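Local coordinates for glycoside hydrolase family protein (Novosphingobium sp. PP1Y, PDB 6Q2F), which is an alpha-L-rhamnosidase of the glycoside hydrolases, which probably releases terminal alpha-L-rhamnose from rhamnosylated compounds, at residues 790-794 / 818-822. Sequence-based numbering, arbitrary orientation.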
loop_
_atom_site.group_PDB
_atom_site.type_symbol
_atom_site.label_atom_id
_atom_site.label_comp_id
_atom_site.label_asym_id
_atom_site.label_seq_id
_atom_site.Cartn_x
_atom_site.Cartn_y
_atom_site.Cartn_z
ATOM N N LYS A 790 -26.240 6.137 -1.190
ATOM C CA LYS A 790 -27.380 6.527 -0.370
ATOM C C LYS A 790 -26.991 7.513 0.718
ATOM O O LYS A 790 -27.839 8.294 1.160
ATOM C CB LYS A 790 -28.027 5.301 0.289
ATOM C CG LYS A 790 -28.304 4.156 -0.652
ATOM C CD LYS A 790 -29.228 4.549 -1.780
ATOM C CE LYS A 790 -30.567 5.066 -1.289
ATOM N NZ LYS A 790 -31.453 5.364 -2.458
ATOM N N THR A 791 -25.739 7.496 1.171
ATOM C CA THR A 791 -25.367 8.327 2.306
ATOM C C THR A 791 -23.856 8.496 2.367
ATOM O O THR A 791 -23.094 7.693 1.815
ATOM C CB THR A 791 -25.862 7.728 3.622
ATOM O OG1 THR A 791 -25.591 8.642 4.685
ATOM C CG2 THR A 791 -25.117 6.434 3.900
ATOM N N ILE A 792 -23.443 9.560 3.043
ATOM C CA ILE A 792 -22.071 9.767 3.474
ATOM C C ILE A 792 -22.005 9.328 4.922
ATOM O O ILE A 792 -22.890 9.663 5.714
ATOM C CB ILE A 792 -21.653 11.246 3.341
ATOM C CG1 ILE A 792 -21.465 11.628 1.874
ATOM C CG2 ILE A 792 -20.378 11.519 4.136
ATOM C CD1 ILE A 792 -21.338 13.132 1.642
ATOM N N TYR A 793 -20.971 8.587 5.274
ATOM C CA TYR A 793 -20.728 8.215 6.660
ATOM C C TYR A 793 -19.517 8.982 7.177
ATOM O O TYR A 793 -18.485 9.031 6.507
ATOM C CB TYR A 793 -20.507 6.710 6.781
ATOM C CG TYR A 793 -20.230 6.289 8.188
ATOM C CD1 TYR A 793 -21.268 6.105 9.090
ATOM C CD2 TYR A 793 -18.924 6.069 8.625
ATOM C CE1 TYR A 793 -21.023 5.720 10.398
ATOM C CE2 TYR A 793 -18.670 5.684 9.932
ATOM C CZ TYR A 793 -19.721 5.521 10.819
ATOM O OH TYR A 793 -19.482 5.151 12.124
ATOM N N LEU A 794 -19.642 9.582 8.364
ATOM C CA LEU A 794 -18.533 10.346 8.939
ATOM C C LEU A 794 -17.723 9.405 9.813
ATOM O O LEU A 794 -18.105 9.112 10.946
ATOM C CB LEU A 794 -19.032 11.550 9.728
ATOM C CG LEU A 794 -19.885 12.523 8.916
ATOM C CD1 LEU A 794 -20.260 13.691 9.781
ATOM C CD2 LEU A 794 -19.144 12.998 7.670
ATOM N N THR A 818 -28.265 12.487 2.477
ATOM C CA THR A 818 -28.253 11.985 3.844
ATOM C C THR A 818 -26.821 11.827 4.333
ATOM O O THR A 818 -25.966 11.300 3.610
ATOM C CB THR A 818 -28.988 10.643 3.929
ATOM O OG1 THR A 818 -30.287 10.787 3.343
ATOM C CG2 THR A 818 -29.121 10.180 5.370
ATOM N N VAL A 819 -26.566 12.283 5.556
ATOM C CA VAL A 819 -25.284 12.105 6.226
ATOM C C VAL A 819 -25.528 11.325 7.506
ATOM O O VAL A 819 -26.445 11.644 8.270
ATOM C CB VAL A 819 -24.591 13.444 6.550
ATOM C CG1 VAL A 819 -23.462 13.233 7.560
ATOM C CG2 VAL A 819 -24.073 14.086 5.304
ATOM N N VAL A 820 -24.725 10.287 7.720
ATOM C CA VAL A 820 -24.743 9.504 8.949
ATOM C C VAL A 820 -23.453 9.795 9.695
ATOM O O VAL A 820 -22.357 9.512 9.187
ATOM C CB VAL A 820 -24.876 8.005 8.658
ATOM C CG1 VAL A 820 -24.869 7.200 9.967
ATOM C CG2 VAL A 820 -26.118 7.756 7.834
ATOM N N GLY A 821 -23.577 10.340 10.891
ATOM C CA GLY A 821 -22.409 10.619 11.697
ATOM C C GLY A 821 -22.716 11.634 12.766
ATOM O O GLY A 821 -23.715 12.351 12.723
ATOM N N LYS A 822 -21.815 11.710 13.735
ATOM C CA LYS A 822 -21.952 12.666 14.815
ATOM C C LYS A 822 -21.208 13.951 14.478
ATOM O O LYS A 822 -20.285 13.978 13.649
ATOM C CB LYS A 822 -21.459 12.062 16.130
ATOM C CG LYS A 822 -22.443 11.023 16.670
ATOM C CD LYS A 822 -21.941 10.277 17.896
ATOM C CE LYS A 822 -22.999 9.286 18.373
ATOM N NZ LYS A 822 -22.492 8.354 19.426
HETATM O O HOH W 1 -27.391 10.910 0.153
HETATM O O HOH W 2 -30.259 9.110 0.976
#
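Val820 meets two side chains of the neighbouring strand, one with each methyl. Its CG1 touches the Tyr793 ring at CD1 (3.9 Å), the two side chains crossing at a slant, while CG2 is 3.3 Å from Thr791 OG1, and the Thr791 and Val820 side chains cross at about a right angle. A chi1 of -174° turns the Thr791 hydroxyl away from its own N, bringing OG1 within 2.9 Å of Thr818 O. On the other face of the sheet, Val819 CG1 packs 3.9 Å from Leu794 CG. The two strands are parallel neighbours of a right-handed beta-alpha-beta crossover, whose helix 803-814 lies over Ile792 and Val819, whereas helix 868-874 packs on the Thr791, Tyr793 and Val820 side. Between the strands, Val820 N donates almost straight to Ile792 O (2.8 Å, 177°), and Val820 O in turn accepts from Leu794 N. Cutting Tyr793 back to an alanine is likely to open a gap beside Val820 CG1 and deprive Gln866 of its hydrogen bond to the phenol oxygen. Next to Val820, Gly821 lies against Leu794: a CB there would clash with Leu794 CB and jam against the preceding carbonyl oxygen.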